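Local coordinates for protein lysozyme M1 (Streptomyces coelicolor, PDB 1JFX) that hydrolyses the beta-1,4 linkages between N-acetylmuramic acid and N-acetylglucosamine in peptidoglycan, acting also as a diacetylmuramidase, as a secreted bacteriolytic enzyme, at residues I17-V22 against S28-K33; H63-N68 against R117-D122; M107-G110 against Q115-T118. One frame throughout, in Å; residues are numbered along the deposited sequence.

Overall arrangement
All three contacts lie in the beta/alpha-barrel of this family 25 glycosyl hydrolase. Contact 1, which packs helix 19-24 on strand 29-36, closes before the other two open. Contact 2 runs from the end of the neighbouring strand, 58-64, to helix 113-131, which contact 3 ties to the loop before it; the two overlap along the chain and end on the same part of that helix. They share R117 and T118 and have centres about 7 Å apart, with Y109 packed on P67. Contact 1 is centred about 27 Å from contact 2, across the chain's centre, yet K33 touches F64. A65 and Y109 lie near the predicted catalytic residues D98 and E100, A30 near D9.

Contact 1 (I17-V22 against S28-K33); sequences INWSSV and SFAYIK
The indole of W19 meets strand 29-36 with the outer end of its six-membered ring. The methyl of A30 sits at the ring edge, near its plane, with CB 3.6 Å from W19 CZ3 and 3.9 Å from W19 CH2. I32 approaches the same ring obliquely, and its CG1 is 4.3 Å from W19 CH2. One face of the indole is covered from within its own segment, where I17 CG2 stands 3.5 Å above the plane, displaced toward the rim. With CG anti to its carbonyl carbon (chi1 -68°), W19 directs the rings from the first turn of the helix toward the strand. A30 and I32, two residues apart, turn their side chains to this same side of the sheet.

The contact belongs to the beta-alpha-beta unit formed by strand 6-10, helix 19-24 and strand 29-36, in which the two strands run parallel. V10 and helix 45-54 also pack on the indole, and N48 OD1 of that helix accepts a hydrogen bond from W19 NE1, satisfying the polar atom of this buried side chain.

Just before W19, N18 is the N-cap of the helix. Its OD1 accepts from S21 N at 3.2 Å, with the donor above the carbonyl plane, and takes a weak bond from S20 N, 3.1 Å from N18 OD1, with an N-H...O angle of only 124°.

Contact 2 (H63-N68 against R117-D122); sequences HFARPN and RTWIND
A65 and P67, two residues apart just beyond the end of strand 58-64, meet a single side chain of helix 113-131, the indole of W119. This places the contact where the chain leaves a barrel strand, close to the predicted catalytic residues D98 and E100. A65 comes first and brings its methyl obliquely to the outer end of the six-membered ring, where CB is 3.7 Å from W119 CH2 and 4.0 Å from W119 CZ3.

P67 follows and lies over one face of the indole. Its CB is 3.7 Å from the centroid of the five-membered ring and 9° off the ring normal, a CH-pi contact, while P67 CG reaches across the fused bond, 4.0 Å from both W119 CE2 and W119 CD2. P67 CA also lies over this face, 3.5 Å from W119 CE2. The proline and indole side chains cross at about a right angle. W119 is carried to this position by a first torsion that sets CG anti to the backbone N (chi1 -162°), sending the rings from the helix to the chain leaving the strand.

L97 of strand 96-98 also touches W119, and W119 NE1 donates to the carbonyl of S70. Across the two segments the attachment is chiefly apolar and CH-pi in character, so the hold depends on the fit of A65 and P67 to an indole already in place, and the bond from NE1 to S70 O helps to fix the rotation of that indole.

Contact 3 (M107-G110 against Q115-T118); sequences MCYG and QMRT
Packing against the terminal methyl of M116 carries most of this contact. M116 CE lies 3.2 Å from C108 O and 3.9 Å from C108 C, a close approach of a methyl group to a backbone carbonyl. The same CE comes obliquely to the ring of Y109, 4.0 Å from Y109 CD2. From the helix, M116 sets out with CG anti to its backbone N (chi1 -175°), then bends at both chi2 (61°) and chi3 (78°), and this folded course brings the methyl up against both the C108 carbonyl and Y109.

The loop 107-110 leads from strand 96-98 toward helix 113-131 in the beta/alpha-barrel, so the contact folds this connection back on the first turns of the helix it precedes. Y109 and G110 both have positive phi, which glycine takes up easily and a tyrosine less so.

Covalent and polar links fix the loop from beyond the segments. C108 is joined by a disulfide to C147, tying the loop to helix 141-148, and the M107 carbonyl accepts a hydrogen bond from W143 NE1 of the same helix. Y109 OH is hydrogen-bonded to the carbonyl of E100, which places the tyrosine beside a residue predicted to be catalytic.

At the periphery, the extended side chain of Q115 brings OE1 to 4.0 Å from G110 O. Q115 OE1 accepts from the backbone N of S112, the residue just before the helix.

Contact 1 (I17-V22 against S28-K33)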
loop_
_atom_site.group_PDB
_atom_site.type_symbol
_atom_site.label_atom_id
_atom_site.label_comp_id
_atom_site.label_asym_id
_atom_site.label_seq_id
_atom_site.Cartn_x
_atom_site.Cartn_y
_atom_site.Cartn_z
ATOM N N ILE A 17 6.278 16.812 -6.431
ATOM C CA ILE A 17 7.114 16.446 -5.289
ATOM C C ILE A 17 8.603 16.470 -5.606
ATOM O O ILE A 17 9.029 15.985 -6.657
ATOM C CB ILE A 17 6.766 15.019 -4.819
ATOM C CG1 ILE A 17 5.301 14.961 -4.381
ATOM C CG2 ILE A 17 7.710 14.585 -3.671
ATOM C CD1 ILE A 17 4.827 13.521 -4.034
ATOM N N ASN A 18 9.393 17.052 -4.706
ATOM C CA ASN A 18 10.840 17.059 -4.886
ATOM C C ASN A 18 11.337 15.878 -4.054
ATOM O O ASN A 18 11.484 15.982 -2.827
ATOM C CB ASN A 18 11.469 18.352 -4.369
ATOM C CG ASN A 18 12.957 18.402 -4.635
ATOM O OD1 ASN A 18 13.625 17.377 -4.606
ATOM N ND2 ASN A 18 13.481 19.591 -4.897
ATOM N N TRP A 19 11.575 14.750 -4.715
ATOM C CA TRP A 19 12.003 13.557 -4.001
ATOM C C TRP A 19 13.381 13.610 -3.364
ATOM O O TRP A 19 13.633 12.900 -2.388
ATOM C CB TRP A 19 11.853 12.326 -4.905
ATOM C CG TRP A 19 10.404 12.016 -5.177
ATOM C CD1 TRP A 19 9.642 12.464 -6.217
ATOM C CD2 TRP A 19 9.534 11.227 -4.354
ATOM N NE1 TRP A 19 8.343 12.003 -6.093
ATOM C CE2 TRP A 19 8.256 11.239 -4.959
ATOM C CE3 TRP A 19 9.713 10.510 -3.158
ATOM C CZ2 TRP A 19 7.163 10.563 -4.412
ATOM C CZ3 TRP A 19 8.624 9.836 -2.611
ATOM C CH2 TRP A 19 7.363 9.866 -3.239
ATOM N N SER A 20 14.280 14.448 -3.875
ATOM C CA SER A 20 15.582 14.534 -3.229
ATOM C C SER A 20 15.353 15.158 -1.850
ATOM O O SER A 20 16.048 14.835 -0.885
ATOM C CB SER A 20 16.574 15.368 -4.062
ATOM O OG SER A 20 16.194 16.729 -4.171
ATOM N N SER A 21 14.365 16.043 -1.751
ATOM C CA SER A 21 14.063 16.654 -0.462
ATOM C C SER A 21 13.406 15.669 0.483
ATOM O O SER A 21 13.626 15.733 1.702
ATOM C CB SER A 21 13.170 17.875 -0.645
ATOM O OG SER A 21 13.910 18.882 -1.305
ATOM N N VAL A 22 12.602 14.764 -0.066
ATOM C CA VAL A 22 11.931 13.753 0.761
ATOM C C VAL A 22 13.009 12.853 1.370
ATOM O O VAL A 22 12.961 12.501 2.551
ATOM C CB VAL A 22 10.949 12.902 -0.089
ATOM C CG1 VAL A 22 10.436 11.707 0.723
ATOM C CG2 VAL A 22 9.779 13.766 -0.537
ATOM N N SER A 28 12.907 6.843 4.240
ATOM C CA SER A 28 13.552 5.671 3.646
ATOM C C SER A 28 12.717 5.015 2.542
ATOM O O SER A 28 13.265 4.377 1.634
ATOM C CB SER A 28 13.806 4.602 4.715
ATOM O OG SER A 28 14.676 5.055 5.739
ATOM N N PHE A 29 11.398 5.164 2.620
ATOM C CA PHE A 29 10.523 4.506 1.661
ATOM C C PHE A 29 9.272 5.306 1.333
ATOM O O PHE A 29 8.944 6.282 2.005
ATOM C CB PHE A 29 10.111 3.121 2.220
ATOM C CG PHE A 29 9.158 3.186 3.405
ATOM C CD1 PHE A 29 7.779 3.247 3.204
ATOM C CD2 PHE A 29 9.643 3.195 4.715
ATOM C CE1 PHE A 29 6.898 3.321 4.290
ATOM C CE2 PHE A 29 8.773 3.269 5.804
ATOM C CZ PHE A 29 7.392 3.332 5.587
ATOM N N ALA A 30 8.588 4.876 0.277
ATOM C CA ALA A 30 7.350 5.507 -0.126
ATOM C C ALA A 30 6.482 4.581 -0.966
ATOM O O ALA A 30 6.989 3.752 -1.716
ATOM C CB ALA A 30 7.637 6.791 -0.926
ATOM N N TYR A 31 5.169 4.715 -0.801
ATOM C CA TYR A 31 4.221 4.008 -1.650
ATOM C C TYR A 31 3.558 5.122 -2.455
ATOM O O TYR A 31 3.252 6.191 -1.927
ATOM C CB TYR A 31 3.215 3.195 -0.841
ATOM C CG TYR A 31 3.695 1.768 -0.661
ATOM C CD1 TYR A 31 3.797 0.898 -1.759
ATOM C CD2 TYR A 31 4.060 1.286 0.599
ATOM C CE1 TYR A 31 4.246 -0.419 -1.600
ATOM C CE2 TYR A 31 4.508 -0.024 0.761
ATOM C CZ TYR A 31 4.597 -0.871 -0.336
ATOM O OH TYR A 31 5.012 -2.172 -0.161
ATOM N N ILE A 32 3.369 4.858 -3.745
ATOM C CA ILE A 32 2.841 5.830 -4.703
ATOM C C ILE A 32 1.592 5.296 -5.409
ATOM O O ILE A 32 1.606 4.186 -5.934
ATOM C CB ILE A 32 3.939 6.106 -5.759
ATOM C CG1 ILE A 32 5.191 6.635 -5.049
ATOM C CG2 ILE A 32 3.433 7.073 -6.843
ATOM C CD1 ILE A 32 6.487 6.478 -5.867
ATOM N N LYS A 33 0.518 6.079 -5.445
ATOM C CA LYS A 33 -0.684 5.586 -6.099
ATOM C C LYS A 33 -0.470 5.425 -7.599
ATOM O O LYS A 33 0.044 6.326 -8.266
ATOM C CB LYS A 33 -1.855 6.525 -5.862
ATOM C CG LYS A 33 -3.184 5.956 -6.379
ATOM C CD LYS A 33 -4.355 6.779 -5.885
ATOM C CE LYS A 33 -5.671 6.177 -6.339
ATOM N NZ LYS A 33 -6.798 6.845 -5.613
#

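Contact 2 (H63-N68 against R117-D122)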
loop_
_atom_site.group_PDB
_atom_site.type_symbol
_atom_site.label_atom_id
_atom_site.label_comp_id
_atom_site.label_asym_id
_atom_site.label_seq_id
_atom_site.Cartn_x
_atom_site.Cartn_y
_atom_site.Cartn_z
ATOM N N HIS A 63 -2.630 0.055 -5.534
ATOM C CA HIS A 63 -3.864 0.023 -6.309
ATOM C C HIS A 63 -5.044 0.250 -5.392
ATOM O O HIS A 63 -5.181 -0.462 -4.391
ATOM C CB HIS A 63 -4.049 -1.349 -6.952
ATOM C CG HIS A 63 -5.371 -1.519 -7.636
ATOM N ND1 HIS A 63 -5.658 -0.940 -8.854
ATOM C CD2 HIS A 63 -6.493 -2.179 -7.257
ATOM C CE1 HIS A 63 -6.901 -1.235 -9.197
ATOM N NE2 HIS A 63 -7.431 -1.985 -8.244
ATOM N N PHE A 64 -5.884 1.237 -5.713
ATOM C CA PHE A 64 -7.080 1.469 -4.909
ATOM C C PHE A 64 -8.181 0.565 -5.482
ATOM O O PHE A 64 -8.693 0.781 -6.585
ATOM C CB PHE A 64 -7.498 2.938 -4.967
ATOM C CG PHE A 64 -8.574 3.295 -3.974
ATOM C CD1 PHE A 64 -9.878 2.847 -4.151
ATOM C CD2 PHE A 64 -8.275 4.075 -2.857
ATOM C CE1 PHE A 64 -10.888 3.177 -3.219
ATOM C CE2 PHE A 64 -9.271 4.412 -1.922
ATOM C CZ PHE A 64 -10.578 3.958 -2.108
ATOM N N ALA A 65 -8.528 -0.470 -4.728
ATOM C CA ALA A 65 -9.534 -1.430 -5.169
ATOM C C ALA A 65 -10.962 -0.909 -5.249
ATOM O O ALA A 65 -11.381 -0.110 -4.431
ATOM C CB ALA A 65 -9.525 -2.634 -4.232
ATOM N N ARG A 66 -11.705 -1.398 -6.240
ATOM C CA ARG A 66 -13.134 -1.108 -6.363
ATOM C C ARG A 66 -13.687 -2.507 -6.657
ATOM O O ARG A 66 -13.970 -2.857 -7.808
ATOM C CB ARG A 66 -13.426 -0.152 -7.518
ATOM C CG ARG A 66 -12.863 1.263 -7.314
ATOM C CD ARG A 66 -13.470 1.986 -6.103
ATOM N NE ARG A 66 -13.136 3.406 -6.177
ATOM C CZ ARG A 66 -13.975 4.342 -6.604
ATOM N NH1 ARG A 66 -15.208 4.004 -6.980
ATOM N NH2 ARG A 66 -13.574 5.605 -6.690
ATOM N N PRO A 67 -13.842 -3.331 -5.613
ATOM C CA PRO A 67 -14.342 -4.698 -5.776
ATOM C C PRO A 67 -15.677 -4.875 -6.498
ATOM O O PRO A 67 -15.975 -5.964 -6.973
ATOM C CB PRO A 67 -14.356 -5.231 -4.339
ATOM C CG PRO A 67 -13.186 -4.526 -3.718
ATOM C CD PRO A 67 -13.400 -3.099 -4.224
ATOM N N ASN A 68 -16.481 -3.816 -6.574
ATOM C CA ASN A 68 -17.776 -3.886 -7.256
ATOM C C ASN A 68 -17.611 -3.831 -8.772
ATOM O O ASN A 68 -18.477 -4.292 -9.506
ATOM C CB ASN A 68 -18.638 -2.681 -6.881
ATOM C CG ASN A 68 -17.958 -1.362 -7.230
ATOM O OD1 ASN A 68 -16.965 -0.994 -6.610
ATOM N ND2 ASN A 68 -18.473 -0.656 -8.244
ATOM N N ARG A 117 -13.884 -12.184 0.610
ATOM C CA ARG A 117 -12.717 -13.010 0.895
ATOM C C ARG A 117 -12.193 -13.561 -0.428
ATOM O O ARG A 117 -10.994 -13.552 -0.685
ATOM C CB ARG A 117 -13.087 -14.167 1.822
ATOM C CG ARG A 117 -13.408 -13.706 3.221
ATOM C CD ARG A 117 -13.800 -14.862 4.120
ATOM N NE ARG A 117 -14.096 -14.386 5.465
ATOM C CZ ARG A 117 -14.226 -15.183 6.522
ATOM N NH1 ARG A 117 -14.094 -16.496 6.383
ATOM N NH2 ARG A 117 -14.455 -14.662 7.722
ATOM N N THR A 118 -13.105 -14.044 -1.267
ATOM C CA THR A 118 -12.721 -14.586 -2.566
ATOM C C THR A 118 -12.049 -13.520 -3.419
ATOM O O THR A 118 -11.031 -13.786 -4.058
ATOM C CB THR A 118 -13.953 -15.135 -3.310
ATOM O OG1 THR A 118 -14.480 -16.244 -2.572
ATOM C CG2 THR A 118 -13.582 -15.605 -4.730
ATOM N N TRP A 119 -12.614 -12.319 -3.419
ATOM C CA TRP A 119 -12.067 -11.218 -4.214
ATOM C C TRP A 119 -10.615 -10.922 -3.817
ATOM O O TRP A 119 -9.732 -10.770 -4.677
ATOM C CB TRP A 119 -12.942 -9.964 -4.023
ATOM C CG TRP A 119 -12.751 -8.903 -5.098
ATOM C CD1 TRP A 119 -13.554 -8.689 -6.180
ATOM C CD2 TRP A 119 -11.681 -7.944 -5.195
ATOM N NE1 TRP A 119 -13.057 -7.659 -6.949
ATOM C CE2 TRP A 119 -11.906 -7.186 -6.367
ATOM C CE3 TRP A 119 -10.554 -7.653 -4.405
ATOM C CZ2 TRP A 119 -11.043 -6.157 -6.771
ATOM C CZ3 TRP A 119 -9.693 -6.627 -4.806
ATOM C CH2 TRP A 119 -9.944 -5.896 -5.977
ATOM N N ILE A 120 -10.371 -10.828 -2.512
ATOM C CA ILE A 120 -9.031 -10.543 -2.003
ATOM C C ILE A 120 -8.094 -11.712 -2.313
ATOM O O ILE A 120 -6.947 -11.516 -2.711
ATOM C CB ILE A 120 -9.086 -10.275 -0.476
ATOM C CG1 ILE A 120 -9.842 -8.968 -0.212
ATOM C CG2 ILE A 120 -7.671 -10.215 0.102
ATOM C CD1 ILE A 120 -10.316 -8.797 1.236
ATOM N N ASN A 121 -8.585 -12.933 -2.151
ATOM C CA ASN A 121 -7.755 -14.098 -2.437
ATOM C C ASN A 121 -7.376 -14.119 -3.922
ATOM O O ASN A 121 -6.238 -14.449 -4.287
ATOM C CB ASN A 121 -8.508 -15.381 -2.093
ATOM C CG ASN A 121 -7.588 -16.570 -1.999
ATOM O OD1 ASN A 121 -6.684 -16.597 -1.163
ATOM N ND2 ASN A 121 -7.800 -17.557 -2.855
ATOM N N ASP A 122 -8.332 -13.762 -4.778
ATOM C CA ASP A 122 -8.092 -13.744 -6.215
ATOM C C ASP A 122 -7.071 -12.670 -6.584
ATOM O O ASP A 122 -6.194 -12.898 -7.427
ATOM C CB ASP A 122 -9.397 -13.503 -6.985
ATOM C CG ASP A 122 -10.326 -14.714 -6.974
ATOM O OD1 ASP A 122 -9.892 -15.808 -6.552
ATOM O OD2 ASP A 122 -11.489 -14.564 -7.418
#

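Contact 3 (M107-G110 against Q115-T118)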
loop_
_atom_site.group_PDB
_atom_site.type_symbol
_atom_site.label_atom_id
_atom_site.label_comp_id
_atom_site.label_asym_id
_atom_site.label_seq_id
_atom_site.Cartn_x
_atom_site.Cartn_y
_atom_site.Cartn_z
ATOM N N MET A 107 -20.268 0.372 1.792
ATOM C CA MET A 107 -18.886 0.292 2.244
ATOM C C MET A 107 -18.169 -0.999 1.885
ATOM O O MET A 107 -16.951 -0.973 1.666
ATOM C CB MET A 107 -18.774 0.580 3.746
ATOM C CG MET A 107 -19.217 -0.509 4.677
ATOM S SD MET A 107 -18.736 -0.129 6.410
ATOM C CE MET A 107 -17.120 -0.755 6.506
ATOM N N CYS A 108 -18.900 -2.113 1.809
ATOM C CA CYS A 108 -18.280 -3.387 1.441
ATOM C C CYS A 108 -18.491 -3.747 -0.035
ATOM O O CYS A 108 -18.423 -4.917 -0.431
ATOM C CB CYS A 108 -18.771 -4.514 2.342
ATOM S SG CYS A 108 -18.432 -4.261 4.117
ATOM N N TYR A 109 -18.788 -2.722 -0.826
ATOM C CA TYR A 109 -18.906 -2.856 -2.264
ATOM C C TYR A 109 -19.942 -3.822 -2.812
ATOM O O TYR A 109 -19.822 -4.284 -3.945
ATOM C CB TYR A 109 -17.516 -3.213 -2.810
ATOM C CG TYR A 109 -16.459 -2.156 -2.535
ATOM C CD1 TYR A 109 -16.307 -1.065 -3.391
ATOM C CD2 TYR A 109 -15.614 -2.246 -1.427
ATOM C CE1 TYR A 109 -15.340 -0.090 -3.160
ATOM C CE2 TYR A 109 -14.633 -1.270 -1.185
ATOM C CZ TYR A 109 -14.508 -0.200 -2.056
ATOM O OH TYR A 109 -13.552 0.765 -1.828
ATOM N N GLY A 110 -20.958 -4.127 -2.019
ATOM C CA GLY A 110 -21.999 -5.026 -2.485
ATOM C C GLY A 110 -21.620 -6.491 -2.451
ATOM O O GLY A 110 -22.341 -7.331 -2.980
ATOM N N GLN A 115 -17.827 -13.411 -0.502
ATOM C CA GLN A 115 -17.415 -12.935 -1.821
ATOM C C GLN A 115 -16.208 -12.014 -1.711
ATOM O O GLN A 115 -15.354 -11.986 -2.601
ATOM C CB GLN A 115 -18.543 -12.175 -2.516
ATOM C CG GLN A 115 -19.719 -13.039 -2.937
ATOM C CD GLN A 115 -20.867 -12.194 -3.448
ATOM O OE1 GLN A 115 -21.265 -11.219 -2.803
ATOM N NE2 GLN A 115 -21.408 -12.558 -4.612
ATOM N N MET A 116 -16.143 -11.254 -0.623
ATOM C CA MET A 116 -15.036 -10.325 -0.452
ATOM C C MET A 116 -13.767 -11.109 -0.166
ATOM O O MET A 116 -12.694 -10.742 -0.635
ATOM C CB MET A 116 -15.314 -9.347 0.692
ATOM C CG MET A 116 -14.235 -8.273 0.853
ATOM S SD MET A 116 -14.045 -7.222 -0.600
ATOM C CE MET A 116 -15.487 -6.129 -0.391
ATOM N N ARG A 117 -13.884 -12.184 0.610
ATOM C CA ARG A 117 -12.717 -13.010 0.895
ATOM C C ARG A 117 -12.193 -13.561 -0.428
ATOM O O ARG A 117 -10.994 -13.552 -0.685
ATOM C CB ARG A 117 -13.087 -14.167 1.822
ATOM C CG ARG A 117 -13.408 -13.706 3.221
ATOM C CD ARG A 117 -13.800 -14.862 4.120
ATOM N NE ARG A 117 -14.096 -14.386 5.465
ATOM C CZ ARG A 117 -14.226 -15.183 6.522
ATOM N NH1 ARG A 117 -14.094 -16.496 6.383
ATOM N NH2 ARG A 117 -14.455 -14.662 7.722
ATOM N N THR A 118 -13.105 -14.044 -1.267
ATOM C CA THR A 118 -12.721 -14.586 -2.566
ATOM C C THR A 118 -12.049 -13.520 -3.419
ATOM O O THR A 118 -11.031 -13.786 -4.058
ATOM C CB THR A 118 -13.953 -15.135 -3.310
ATOM O OG1 THR A 118 -14.480 -16.244 -2.572
ATOM C CG2 THR A 118 -13.582 -15.605 -4.730
#